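Local coordinates for fiber protein 2 (PDB 2BZV) that forms the trimeric knob at the tip of the short adenovirus fibre spike, the receptor-binding domain that probably attaches the virion to its host cell, at residues 72-78 with 144-150; 108-112 with 138-142; 31-37 with 56-62; 135-139 with 165-169. All blocks are in the same frame, centred on the assembly; numbering follows the deposited sequence. Where two conformers were deposited one is given.

Interaction 1: 72-78 with 144-150; sequences LKLPFDN and SGYAFTF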
loop_
_atom_site.group_PDB
_atom_site.type_symbol
_atom_site.label_atom_id
_atom_site.label_comp_id
_atom_site.label_asym_id
_atom_site.label_seq_id
_atom_site.Cartn_x
_atom_site.Cartn_y
_atom_site.Cartn_z
ATOM N N LEU A 72 -20.315 -0.236 7.981
ATOM C CA LEU A 72 -20.177 1.145 8.424
ATOM C C LEU A 72 -20.131 2.017 7.189
ATOM O O LEU A 72 -19.260 1.826 6.343
ATOM C CB LEU A 72 -18.877 1.335 9.221
ATOM C CG LEU A 72 -18.479 2.790 9.527
ATOM C CD1 LEU A 72 -19.473 3.391 10.505
ATOM C CD2 LEU A 72 -17.043 2.868 10.062
ATOM N N LYS A 73 -21.032 2.986 7.103
ATOM C CA LYS A 73 -21.064 3.919 5.983
ATOM C C LYS A 73 -20.661 5.311 6.442
ATOM O O LYS A 73 -21.223 5.843 7.409
ATOM C CB LYS A 73 -22.459 3.951 5.356
ATOM C CG LYS A 73 -22.498 4.776 4.094
ATOM C CD LYS A 73 -23.822 4.554 3.401
ATOM C CE LYS A 73 -23.816 5.326 2.101
ATOM N NZ LYS A 73 -25.139 5.181 1.410
ATOM N N LEU A 74 -19.712 5.904 5.731
ATOM C CA LEU A 74 -19.298 7.288 5.968
ATOM C C LEU A 74 -19.706 8.098 4.739
ATOM O O LEU A 74 -19.108 7.953 3.667
ATOM C CB LEU A 74 -17.790 7.402 6.193
ATOM C CG LEU A 74 -17.239 6.571 7.362
ATOM C CD1 LEU A 74 -15.754 6.814 7.488
ATOM C CD2 LEU A 74 -17.930 6.895 8.680
ATOM N N PRO A 75 -20.755 8.915 4.870
ATOM C CA PRO A 75 -21.236 9.733 3.761
ATOM C C PRO A 75 -20.652 11.138 3.787
ATOM O O PRO A 75 -20.434 11.694 4.874
ATOM C CB PRO A 75 -22.748 9.796 4.037
ATOM C CG PRO A 75 -22.833 9.828 5.547
ATOM C CD PRO A 75 -21.622 9.065 6.056
ATOM N N PHE A 76 -20.435 11.711 2.607
ATOM C CA PHE A 76 -19.879 13.061 2.477
ATOM C C PHE A 76 -20.714 13.860 1.488
ATOM O O PHE A 76 -21.298 13.299 0.558
ATOM C CB PHE A 76 -18.430 13.022 1.965
ATOM C CG PHE A 76 -17.501 12.236 2.861
ATOM C CD1 PHE A 76 -16.718 12.872 3.817
ATOM C CD2 PHE A 76 -17.415 10.863 2.745
ATOM C CE1 PHE A 76 -15.883 12.125 4.644
ATOM C CE2 PHE A 76 -16.582 10.119 3.557
ATOM C CZ PHE A 76 -15.819 10.753 4.508
ATOM N N ASP A 77 -20.735 15.176 1.679
ATOM C CA ASP A 77 -21.365 16.047 0.689
ATOM C C ASP A 77 -20.435 16.254 -0.509
ATOM O O ASP A 77 -19.303 15.739 -0.543
ATOM C CB ASP A 77 -21.867 17.356 1.327
ATOM C CG ASP A 77 -20.762 18.307 1.774
ATOM O OD1 ASP A 77 -19.588 18.137 1.384
ATOM O OD2 ASP A 77 -21.099 19.255 2.521
ATOM N N ASN A 78 -20.904 16.988 -1.508
ATOM C CA ASN A 78 -20.158 17.182 -2.747
ATOM C C ASN A 78 -18.902 18.034 -2.575
ATOM O O ASN A 78 -18.117 18.155 -3.514
ATOM C CB ASN A 78 -21.078 17.799 -3.820
ATOM C CG ASN A 78 -21.926 16.740 -4.531
ATOM O OD1 ASN A 78 -21.395 15.753 -5.060
ATOM N ND2 ASN A 78 -23.247 16.974 -4.567
ATOM N N SER A 144 -25.868 11.244 -3.808
ATOM C CA SER A 144 -25.278 12.587 -3.930
ATOM C C SER A 144 -23.940 12.545 -3.210
ATOM O O SER A 144 -23.841 11.845 -2.208
ATOM C CB SER A 144 -26.167 13.657 -3.254
ATOM O OG SER A 144 -27.424 13.814 -3.876
ATOM N N GLY A 145 -22.964 13.327 -3.635
ATOM C CA GLY A 145 -21.718 13.407 -2.870
ATOM C C GLY A 145 -20.899 12.135 -2.993
ATOM O O GLY A 145 -20.784 11.558 -4.082
ATOM N N TYR A 146 -20.320 11.706 -1.868
ATOM C CA TYR A 146 -19.347 10.619 -1.868
ATOM C C TYR A 146 -19.580 9.733 -0.669
ATOM O O TYR A 146 -20.244 10.141 0.299
ATOM C CB TYR A 146 -17.926 11.210 -1.757
ATOM C CG TYR A 146 -17.616 12.162 -2.899
ATOM C CD1 TYR A 146 -17.116 11.694 -4.109
ATOM C CD2 TYR A 146 -17.852 13.536 -2.780
ATOM C CE1 TYR A 146 -16.846 12.561 -5.158
ATOM C CE2 TYR A 146 -17.598 14.408 -3.836
ATOM C CZ TYR A 146 -17.102 13.911 -5.023
ATOM O OH TYR A 146 -16.844 14.760 -6.074
ATOM N N ALA A 147 -19.019 8.529 -0.690
ATOM C CA ALA A 147 -19.133 7.681 0.477
ATOM C C ALA A 147 -18.082 6.593 0.491
ATOM O O ALA A 147 -17.550 6.187 -0.552
ATOM C CB ALA A 147 -20.526 7.023 0.540
ATOM N N PHE A 148 -17.815 6.109 1.695
ATOM C CA PHE A 148 -17.175 4.811 1.901
ATOM C C PHE A 148 -18.182 3.906 2.589
ATOM O O PHE A 148 -18.822 4.328 3.557
ATOM C CB PHE A 148 -15.990 4.889 2.862
ATOM C CG PHE A 148 -14.887 5.815 2.463
ATOM C CD1 PHE A 148 -13.991 5.450 1.477
ATOM C CD2 PHE A 148 -14.700 7.003 3.118
ATOM C CE1 PHE A 148 -12.957 6.284 1.109
ATOM C CE2 PHE A 148 -13.659 7.841 2.755
ATOM C CZ PHE A 148 -12.801 7.487 1.744
ATOM N N THR A 149 -18.281 2.655 2.124
ATOM C CA THR A 149 -19.073 1.657 2.829
ATOM C C THR A 149 -18.144 0.496 3.130
ATOM O O THR A 149 -17.672 -0.179 2.222
ATOM C CB THR A 149 -20.292 1.181 2.030
ATOM O OG1 THR A 149 -21.082 2.334 1.682
ATOM C CG2 THR A 149 -21.101 0.192 2.856
ATOM N N PHE A 150 -17.889 0.308 4.420
ATOM C CA PHE A 150 -17.016 -0.762 4.891
ATOM C C PHE A 150 -17.872 -1.924 5.359
ATOM O O PHE A 150 -18.928 -1.712 5.950
ATOM C CB PHE A 150 -16.191 -0.255 6.072
ATOM C CG PHE A 150 -15.316 0.914 5.726
ATOM C CD1 PHE A 150 -14.173 0.746 4.949
ATOM C CD2 PHE A 150 -15.635 2.193 6.181
ATOM C CE1 PHE A 150 -13.360 1.830 4.623
ATOM C CE2 PHE A 150 -14.836 3.268 5.859
ATOM C CZ PHE A 150 -13.694 3.088 5.079
HETATM O O HOH W 1 -24.020 12.960 0.253
HETATM O O HOH W 2 -23.679 14.781 -6.080
HETATM O O HOH W 3 -17.968 17.318 -6.053
HETATM O O HOH W 4 -19.460 14.843 -7.242
#
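Phe76 and Phe148 meet rim to rim: CE2 of Phe76 lies 3.7 Å from CD2 of Phe148, and the ring planes stand almost perpendicular (87°), neither ring over the face of the other. Phe76 has CG anti to its own carbonyl carbon (chi1 -59°), which brings the edge of its ring up to Tyr146 O. Further along the same face, Leu74 CD1 reaches the edge of the Phe150 ring, 4.0 Å from CE2, while Leu72 runs alongside that ring.

These side chains belong to the hydrogen-bonded pairs of two antiparallel strands, Leu72 with Phe150, Leu74 with Phe148 and Phe76 with Tyr146, each closed by two backbone bonds. The opposite face carries Lys73, Pro75, Ala147 and Thr149. There Lys73 CG lies 3.7 Å from Thr149 OG1, and the extended lysine chain crosses the Ala147 methyl and gives its NZ to the carbonyl of Glu141.

Past Phe76 the strands give way to loop, and water 1 bridges the gap by donating to Phe76 O (2.8 Å) and Ser144 O (2.7 Å). The Tyr146 ring turns its edge to Asp77 O, with CD2 3.5 Å from that oxygen, and its hydroxyl bonds to Glu172. Behind the aromatic face lies strand 36-45, whose Leu38, Leu40 and Leu42 pack on Leu72, Leu74 and Phe148. The chemistry is thus two-sided: an oily face turned into the beta-sandwich of the knob, a partly exposed face with a lysine, and between them six direct backbone bonds.

Interaction 2: 108-112 with 138-142; sequences MPNST and VYNEI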
loop_
_atom_site.group_PDB
_atom_site.type_symbol
_atom_site.label_atom_id
_atom_site.label_comp_id
_atom_site.label_asym_id
_atom_site.label_seq_id
_atom_site.Cartn_x
_atom_site.Cartn_y
_atom_site.Cartn_z
ATOM N N MET A 108 -11.793 12.539 -1.520
ATOM C CA MET A 108 -12.988 11.767 -1.838
ATOM C C MET A 108 -12.710 10.756 -2.943
ATOM O O MET A 108 -11.870 11.009 -3.803
ATOM C CB MET A 108 -14.108 12.698 -2.289
ATOM C CG MET A 108 -14.564 13.645 -1.183
ATOM S SD MET A 108 -15.299 12.841 0.249
ATOM C CE MET A 108 -13.926 12.808 1.432
ATOM N N PRO A 109 -13.398 9.605 -2.925
ATOM C CA PRO A 109 -13.201 8.638 -4.014
ATOM C C PRO A 109 -13.653 9.246 -5.345
ATOM O O PRO A 109 -14.758 9.790 -5.461
ATOM C CB PRO A 109 -14.056 7.439 -3.595
ATOM C CG PRO A 109 -14.359 7.616 -2.139
ATOM C CD PRO A 109 -14.338 9.102 -1.906
ATOM N N ASN A 110 -12.782 9.139 -6.349
ATOM C CA ASN A 110 -12.999 9.741 -7.648
ATOM C C ASN A 110 -14.325 9.286 -8.251
ATOM O O ASN A 110 -14.592 8.081 -8.318
ATOM C CB ASN A 110 -11.835 9.324 -8.543
ATOM C CG ASN A 110 -11.808 10.035 -9.867
ATOM O OD1 ASN A 110 -12.656 9.776 -10.729
ATOM N ND2 ASN A 110 -10.849 10.928 -10.062
ATOM N N SER A 111 -15.148 10.238 -8.679
ATOM C CA SER A 111 -16.491 9.881 -9.152
ATOM C C SER A 111 -16.537 9.457 -10.610
ATOM O O SER A 111 -17.594 9.063 -11.080
ATOM C CB SER A 111 -17.452 11.042 -8.912
ATOM O OG SER A 111 -17.057 12.179 -9.644
ATOM N N THR A 112 -15.419 9.543 -11.317
ATOM C CA THR A 112 -15.283 8.921 -12.638
ATOM C C THR A 112 -14.836 7.469 -12.495
ATOM O O THR A 112 -15.383 6.564 -13.146
ATOM C CB THR A 112 -14.278 9.703 -13.496
ATOM O OG1 THR A 112 -14.778 11.033 -13.694
ATOM C CG2 THR A 112 -14.069 9.014 -14.843
ATOM N N VAL A 138 -16.588 -0.362 -0.432
ATOM C CA VAL A 138 -17.239 0.082 -1.666
ATOM C C VAL A 138 -17.309 1.576 -1.646
ATOM O O VAL A 138 -17.579 2.201 -0.603
ATOM C CB VAL A 138 -18.773 -0.583 -1.552
ATOM C CG1 VAL A 138 -19.692 0.039 -2.610
ATOM C CG2 VAL A 138 -18.683 -2.153 -1.656
ATOM N N TYR A 139 -17.044 2.170 -2.799
ATOM C CA TYR A 139 -16.957 3.615 -2.942
ATOM C C TYR A 139 -18.200 4.204 -3.586
ATOM O O TYR A 139 -18.716 3.676 -4.572
ATOM C CB TYR A 139 -15.721 3.975 -3.773
ATOM C CG TYR A 139 -14.446 3.410 -3.166
ATOM C CD1 TYR A 139 -13.900 3.965 -2.010
ATOM C CD2 TYR A 139 -13.816 2.295 -3.713
ATOM C CE1 TYR A 139 -12.743 3.433 -1.443
ATOM C CE2 TYR A 139 -12.658 1.757 -3.144
ATOM C CZ TYR A 139 -12.142 2.335 -2.009
ATOM O OH TYR A 139 -10.994 1.837 -1.416
ATOM N N ASN A 140 -18.652 5.309 -3.016
ATOM C CA ASN A 140 -19.698 6.138 -3.599
ATOM C C ASN A 140 -21.031 5.433 -3.814
ATOM O O ASN A 140 -21.734 5.724 -4.780
ATOM C CB ASN A 140 -19.180 6.809 -4.882
ATOM C CG ASN A 140 -18.026 7.753 -4.595
ATOM O OD1 ASN A 140 -17.872 8.239 -3.474
ATOM N ND2 ASN A 140 -17.243 8.050 -5.616
ATOM N N GLU A 141 -21.387 4.538 -2.896
ATOM C CA GLU A 141 -22.718 3.942 -2.919
ATOM C C GLU A 141 -23.662 4.914 -2.219
ATOM O O GLU A 141 -24.010 4.741 -1.046
ATOM C CB GLU A 141 -22.703 2.588 -2.227
ATOM C CG GLU A 141 -23.982 1.788 -2.447
ATOM C CD GLU A 141 -23.884 0.424 -1.804
ATOM O OE1 GLU A 141 -23.261 -0.470 -2.407
ATOM O OE2 GLU A 141 -24.433 0.262 -0.695
ATOM N N ILE A 142 -24.034 5.962 -2.946
ATOM C CA ILE A 142 -24.766 7.090 -2.371
ATOM C C ILE A 142 -25.335 7.878 -3.544
ATOM O O ILE A 142 -24.748 7.863 -4.636
ATOM C CB ILE A 142 -23.838 7.953 -1.455
ATOM C CG1 ILE A 142 -24.631 8.936 -0.594
ATOM C CG2 ILE A 142 -22.747 8.640 -2.288
ATOM C CD1 ILE A 142 -23.826 9.448 0.590
#
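Pro109 packs into the corner between Tyr139 and Asn140. Its CG comes 3.7 Å from Tyr139 CD1, and its CB sits 3.8 Å from the same atom, so one side of the pyrrolidine ring leans obliquely on the tyrosine. The other partner, Asn140, has CG anti to its carbonyl carbon (chi1 -63°), which directs the amide to the proline: ND2 donates to Pro109 O at 3.0 Å in a nearly straight bond (170°). The oxygen lies in the plane of the Asn140 amide, yet the nitrogen stands well above the plane of the proline carbonyl, 58° out of it, off the lone pairs. Asn140 ND2 also donates to Tyr114 O and its OD1 accepts from Ala147 N, so three bonds fix the rotation of this buried amide.

Away from this corner, toward the solvent side, the contact thins quickly. Ser111 comes no closer with its side chain than 4.5 Å, from CB to Asn140 ND2, and spends its hydroxyl on Glu172. The loop here holds its own shape through an Asx turn, Asn110 OD1 accepting from Thr112 N at 2.8 Å. On the other segment the chain turns off the strand after Tyr139, at Asn140 with its positive phi, and continues into an inverse gamma turn centred on Glu141.

Loop 108-112 lies against both sheets: Pro109 touches Phe148 of strand 146-153 and Tyr169 of strand 165-170, Met108 reaches Tyr146 and Phe76, and the Asn110 backbone bonds to Ile170.

Interaction 3: 31-37 with 56-62; sequences YETQDAN and KGLKGAL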
loop_
_atom_site.group_PDB
_atom_site.type_symbol
_atom_site.label_atom_id
_atom_site.label_comp_id
_atom_site.label_asym_id
_atom_site.label_seq_id
_atom_site.Cartn_x
_atom_site.Cartn_y
_atom_site.Cartn_z
ATOM N N TYR A 31 -24.706 -0.067 17.325
ATOM C CA TYR A 31 -26.012 -0.544 17.824
ATOM C C TYR A 31 -26.564 0.375 18.895
ATOM O O TYR A 31 -27.775 0.475 19.054
ATOM C CB TYR A 31 -25.883 -1.928 18.437
ATOM C CG TYR A 31 -25.391 -3.020 17.531
ATOM C CD1 TYR A 31 -25.978 -3.260 16.290
ATOM C CD2 TYR A 31 -24.369 -3.857 17.949
ATOM C CE1 TYR A 31 -25.526 -4.290 15.478
ATOM C CE2 TYR A 31 -23.909 -4.884 17.149
ATOM C CZ TYR A 31 -24.485 -5.100 15.912
ATOM O OH TYR A 31 -24.023 -6.130 15.121
ATOM N N GLU A 32 -25.680 0.998 19.662
ATOM C CA GLU A 32 -26.075 1.972 20.678
ATOM C C GLU A 32 -25.039 3.072 20.704
ATOM O O GLU A 32 -23.975 2.957 20.085
ATOM C CB GLU A 32 -26.228 1.341 22.059
ATOM C CG GLU A 32 -24.961 0.742 22.629
ATOM C CD GLU A 32 -25.186 0.117 24.000
ATOM O OE1 GLU A 32 -25.643 -1.043 24.081
ATOM O OE2 GLU A 32 -24.896 0.784 25.021
ATOM N N THR A 33 -25.341 4.156 21.398
ATOM C CA THR A 33 -24.476 5.324 21.413
ATOM C C THR A 33 -23.079 5.001 21.926
ATOM O O THR A 33 -22.938 4.448 23.016
ATOM C CB THR A 33 -25.078 6.413 22.319
ATOM O OG1 THR A 33 -26.428 6.675 21.917
ATOM C CG2 THR A 33 -24.254 7.691 22.222
ATOM N N GLN A 34 -22.058 5.355 21.149
ATOM C CA GLN A 34 -20.664 5.258 21.578
ATOM C C GLN A 34 -20.301 3.866 22.075
ATOM O O GLN A 34 -19.706 3.693 23.131
ATOM C CB GLN A 34 -20.369 6.348 22.617
ATOM C CG GLN A 34 -20.397 7.729 21.959
ATOM C CD GLN A 34 -19.948 8.826 22.893
ATOM O OE1 GLN A 34 -20.047 8.692 24.111
ATOM N NE2 GLN A 34 -19.448 9.922 22.336
ATOM N N ASP A 35 -20.630 2.865 21.261
ATOM C CA ASP A 35 -20.347 1.484 21.599
ATOM C C ASP A 35 -19.086 0.960 20.930
ATOM O O ASP A 35 -18.726 -0.198 21.152
ATOM C CB ASP A 35 -21.548 0.574 21.283
ATOM C CG ASP A 35 -21.964 0.586 19.817
ATOM O OD1 ASP A 35 -21.348 1.304 18.997
ATOM O OD2 ASP A 35 -22.933 -0.154 19.479
ATOM N N ALA A 36 -18.409 1.802 20.140
ATOM C CA ALA A 36 -17.236 1.356 19.407
ATOM C C ALA A 36 -16.208 2.463 19.270
ATOM O O ALA A 36 -16.513 3.655 19.412
ATOM C CB ALA A 36 -17.647 0.866 18.014
ATOM N N ASN A 37 -14.977 2.047 18.970
ATOM C CA ASN A 37 -13.915 2.968 18.603
ATOM C C ASN A 37 -13.545 2.731 17.152
ATOM O O ASN A 37 -13.212 1.598 16.786
ATOM C CB ASN A 37 -12.687 2.776 19.498
ATOM C CG ASN A 37 -11.651 3.853 19.248
ATOM O OD1 ASN A 37 -10.965 3.817 18.220
ATOM N ND2 ASN A 37 -11.545 4.815 20.161
ATOM N N LYS A 56 -13.118 -1.291 16.846
ATOM C CA LYS A 56 -13.140 -2.105 18.055
ATOM C C LYS A 56 -14.483 -1.966 18.749
ATOM O O LYS A 56 -14.900 -0.863 19.097
ATOM C CB LYS A 56 -12.035 -1.704 19.037
ATOM C CG LYS A 56 -11.919 -2.685 20.197
ATOM C CD LYS A 56 -10.888 -2.279 21.236
ATOM C CE LYS A 56 -10.836 -3.292 22.376
ATOM N NZ LYS A 56 -9.648 -3.106 23.262
ATOM N N GLY A 57 -15.158 -3.088 18.953
ATOM C CA GLY A 57 -16.433 -3.056 19.669
ATOM C C GLY A 57 -16.176 -3.016 21.169
ATOM O O GLY A 57 -15.313 -3.737 21.676
ATOM N N LEU A 58 -16.913 -2.170 21.876
ATOM C CA LEU A 58 -16.618 -1.901 23.278
ATOM C C LEU A 58 -17.749 -2.188 24.259
ATOM O O LEU A 58 -17.472 -2.438 25.438
ATOM C CB LEU A 58 -16.209 -0.438 23.435
ATOM C CG LEU A 58 -14.952 -0.030 22.657
ATOM C CD1 LEU A 58 -14.778 1.475 22.716
ATOM C CD2 LEU A 58 -13.725 -0.765 23.187
ATOM N N LYS A 59 -18.989 -2.132 23.793
ATOM C CA LYS A 59 -20.160 -2.214 24.665
ATOM C C LYS A 59 -21.253 -3.011 23.999
ATOM O O LYS A 59 -21.338 -3.028 22.772
ATOM C CB LYS A 59 -20.763 -0.821 24.885
ATOM C CG LYS A 59 -20.027 0.117 25.800
ATOM C CD LYS A 59 -20.511 1.556 25.692
ATOM C CE LYS A 59 -22.021 1.709 25.755
ATOM N NZ LYS A 59 -22.387 3.053 26.286
ATOM N N GLY A 60 -22.144 -3.604 24.790
ATOM C CA GLY A 60 -23.362 -4.187 24.231
ATOM C C GLY A 60 -23.120 -5.401 23.356
ATOM O O GLY A 60 -22.214 -6.188 23.625
ATOM N N ALA A 61 -23.923 -5.548 22.303
ATOM C CA ALA A 61 -23.834 -6.710 21.412
ATOM C C ALA A 61 -22.497 -6.790 20.693
ATOM O O ALA A 61 -22.089 -7.862 20.239
ATOM C CB ALA A 61 -24.964 -6.719 20.387
ATOM N N LEU A 62 -21.800 -5.659 20.581
ATOM C CA LEU A 62 -20.453 -5.699 19.992
ATOM C C LEU A 62 -19.453 -6.500 20.831
ATOM O O LEU A 62 -18.357 -6.808 20.358
ATOM C CB LEU A 62 -19.914 -4.288 19.771
ATOM C CG LEU A 62 -20.632 -3.461 18.706
ATOM C CD1 LEU A 62 -20.069 -2.048 18.694
ATOM C CD2 LEU A 62 -20.496 -4.100 17.337
HETATM O O HOH W 5 -25.684 -3.209 21.811
HETATM O O HOH W 6 -24.540 3.482 24.957
HETATM O O HOH W 7 -23.257 -2.408 20.990
#
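Leu62 fills the apolar centre: its CD2 touches Tyr31 CE2 at 3.5 Å, obliquely to the ring, while its CD1 lies 3.8 Å from Ala36 CB. Ala61 CB comes, again obliquely, from the opposite side of the ring plane, 3.8 Å from Tyr31 CD2, so the CD2-CE2 side of the ring is held between the two. This is the open end of the beta hairpin of strands 36-45 and 48-57, where loop 31-35 enters the first strand and the chain leaves the second through a loop at 58-60 that leads into a 3-10 segment beginning at Ala61. Asn37 and Lys56 form a hydrogen-bonded antiparallel pair, and the outermost bridge is the non-hydrogen-bonded pair Ala36-Gly57. Beyond it Asp35 O takes Leu58 N at 2.8 Å and a weak second bond from Lys59 N.

Asp35 joins the oily and polar parts. With CG wedged between its backbone N and carbonyl carbon (chi1 60°), the carboxylate lies across Leu62 CD1. Its OD2 accepts Tyr31 N (2.8 Å) on the syn side and Glu32 N from above the carboxylate plane, while OD1 takes Ile30 N. Such a grip would tend to keep the acid ionised.

At the solvent rim, Lys59 crosses Glu32 at about a right angle. Their salt bridge is long, 3.6 Å from Glu32 OE2 to Lys59 NZ, but water 6 fits between them, accepting from Lys59 NZ at 2.6 Å and donating to Glu32 OE2.

Interaction 4: 135-139 with 165-169; sequences FSVVY and AVFCY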
loop_
_atom_site.group_PDB
_atom_site.type_symbol
_atom_site.label_atom_id
_atom_site.label_comp_id
_atom_site.label_asym_id
_atom_site.label_seq_id
_atom_site.Cartn_x
_atom_site.Cartn_y
_atom_site.Cartn_z
ATOM N N PHE A 135 -13.195 -8.514 4.672
ATOM C CA PHE A 135 -13.310 -7.052 4.694
ATOM C C PHE A 135 -13.565 -6.591 3.280
ATOM O O PHE A 135 -12.975 -7.127 2.345
ATOM C CB PHE A 135 -12.010 -6.409 5.193
ATOM C CG PHE A 135 -11.920 -4.919 4.952
ATOM C CD1 PHE A 135 -12.591 -4.042 5.794
ATOM C CD2 PHE A 135 -11.177 -4.386 3.904
ATOM C CE1 PHE A 135 -12.526 -2.668 5.607
ATOM C CE2 PHE A 135 -11.121 -3.005 3.704
ATOM C CZ PHE A 135 -11.783 -2.141 4.560
ATOM N N SER A 136 -14.432 -5.604 3.129
ATOM C CA SER A 136 -14.577 -4.950 1.845
ATOM C C SER A 136 -14.823 -3.463 2.036
ATOM O O SER A 136 -15.330 -3.042 3.082
ATOM C CB SER A 136 -15.709 -5.564 1.026
ATOM O OG SER A 136 -16.948 -5.371 1.677
ATOM N N VAL A 137 -14.479 -2.699 1.005
ATOM C CA VAL A 137 -14.822 -1.288 0.931
ATOM C C VAL A 137 -15.434 -1.031 -0.440
ATOM O O VAL A 137 -14.893 -1.482 -1.454
ATOM C CB VAL A 137 -13.609 -0.366 1.237
ATOM C CG1 VAL A 137 -12.411 -0.655 0.344
ATOM C CG2 VAL A 137 -14.034 1.095 1.142
ATOM N N VAL A 138 -16.588 -0.362 -0.432
ATOM C CA VAL A 138 -17.239 0.082 -1.666
ATOM C C VAL A 138 -17.309 1.576 -1.646
ATOM O O VAL A 138 -17.579 2.201 -0.603
ATOM C CB VAL A 138 -18.773 -0.583 -1.552
ATOM C CG1 VAL A 138 -19.692 0.039 -2.610
ATOM C CG2 VAL A 138 -18.683 -2.153 -1.656
ATOM N N TYR A 139 -17.044 2.170 -2.799
ATOM C CA TYR A 139 -16.957 3.615 -2.942
ATOM C C TYR A 139 -18.200 4.204 -3.586
ATOM O O TYR A 139 -18.716 3.676 -4.572
ATOM C CB TYR A 139 -15.721 3.975 -3.773
ATOM C CG TYR A 139 -14.446 3.410 -3.166
ATOM C CD1 TYR A 139 -13.900 3.965 -2.010
ATOM C CD2 TYR A 139 -13.816 2.295 -3.713
ATOM C CE1 TYR A 139 -12.743 3.433 -1.443
ATOM C CE2 TYR A 139 -12.658 1.757 -3.144
ATOM C CZ TYR A 139 -12.142 2.335 -2.009
ATOM O OH TYR A 139 -10.994 1.837 -1.416
ATOM N N ALA A 165 -7.322 -3.286 8.522
ATOM C CA ALA A 165 -7.290 -3.427 7.070
ATOM C C ALA A 165 -6.650 -2.199 6.456
ATOM O O ALA A 165 -6.847 -1.090 6.937
ATOM C CB ALA A 165 -8.702 -3.605 6.520
ATOM N N VAL A 166 -5.917 -2.425 5.377
ATOM C CA VAL A 166 -5.302 -1.369 4.595
ATOM C C VAL A 166 -5.894 -1.411 3.200
ATOM O O VAL A 166 -6.048 -2.486 2.616
ATOM C CB VAL A 166 -3.760 -1.520 4.580
ATOM C CG1 VAL A 166 -3.116 -0.451 3.714
ATOM C CG2 VAL A 166 -3.224 -1.476 6.000
ATOM N N PHE A 167 -6.237 -0.250 2.652
ATOM C CA PHE A 167 -6.845 -0.155 1.332
ATOM C C PHE A 167 -6.309 1.078 0.612
ATOM O O PHE A 167 -5.684 1.934 1.223
ATOM C CB PHE A 167 -8.381 -0.136 1.421
ATOM C CG PHE A 167 -8.957 1.029 2.215
ATOM C CD1 PHE A 167 -9.473 2.136 1.560
ATOM C CD2 PHE A 167 -8.988 0.985 3.600
ATOM C CE1 PHE A 167 -9.992 3.204 2.283
ATOM C CE2 PHE A 167 -9.508 2.047 4.327
ATOM C CZ PHE A 167 -10.007 3.148 3.670
ATOM N N CYS A 168 -6.538 1.151 -0.690
ATOM C CA CYS A 168 -5.982 2.212 -1.526
ATOM C C CYS A 168 -7.029 2.580 -2.586
ATOM O O CYS A 168 -7.549 1.649 -3.224
ATOM C CB CYS A 168 -4.680 1.725 -2.192
ATOM S SG CYS A 168 -3.965 2.878 -3.368
ATOM N N TYR A 169 -7.274 3.859 -2.832
ATOM C CA TYR A 169 -8.221 4.264 -3.863
ATOM C C TYR A 169 -7.739 5.539 -4.549
ATOM O O TYR A 169 -6.820 6.222 -4.085
ATOM C CB TYR A 169 -9.640 4.418 -3.276
ATOM C CG TYR A 169 -9.728 5.538 -2.252
ATOM C CD1 TYR A 169 -10.084 6.829 -2.629
ATOM C CD2 TYR A 169 -9.449 5.297 -0.905
ATOM C CE1 TYR A 169 -10.160 7.861 -1.685
ATOM C CE2 TYR A 169 -9.515 6.317 0.042
ATOM C CZ TYR A 169 -9.865 7.600 -0.363
ATOM O OH TYR A 169 -9.905 8.599 0.592
HETATM O O HOH W 8 -9.765 -0.093 -2.814
#
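The Phe135 ring takes the Ala165 methyl squarely on one face: CB stands 3.6 Å from the ring centroid and only 8° off the normal, a CH-pi contact. Its opposite face is met, toward the rim, by the backbone nitrogen of Val137. At the other end of the contact the Tyr139 ring presents its hydroxyl edge to Phe167 CD1, 3.4 Å from OH, and lies obliquely to the Tyr169 ring, the planes at 40°. Its CZ also comes 3.5 Å from Tyr169 CB. Phe167 and Tyr169 both place CG between their backbone N and carbonyl carbon, and their rings rise to meet the other sheet. Between the ends, Val137 CG1 touches Phe167 CB at 4.2 Å.

The axes of 135-139 and 165-169, one from each sheet of the knob sandwich, come within 8.8 Å. Val166 and Cys168 point away from strand 135-139; Val166 packs on Cys168 of one neighbouring subunit and Cys168 on Leu50 of another.

Water 8, 2.7 Å from Tyr139 OH, donates to Cys168 O. Apolar and aromatic packing therefore joins the sheets, with the Tyr139 hydroxyl tied to the opposite strand through a water.

How the interactions relate
Interactions 1, 2 and 4 form one continuous block, while interaction 3 stands apart, its centre about 21 Å from that of interaction 1, at the opposite side of the chain's centre from interaction 2. Interaction 1 pairs strands within a sheet through backbone bonds; interaction 4 joins that sheet to the other through aromatic packing. They meet where Thr149 N bonds to Val138 O and Phe150 reaches Phe167. Interaction 2 shares Val138 and Tyr139 with interaction 4 and is the most buried; proline packing and one side-chain amide bond tie its loop to the strand end. Interaction 3, more exposed, adds a long salt bridge and bridging waters to an apolar patch and backbone bonds.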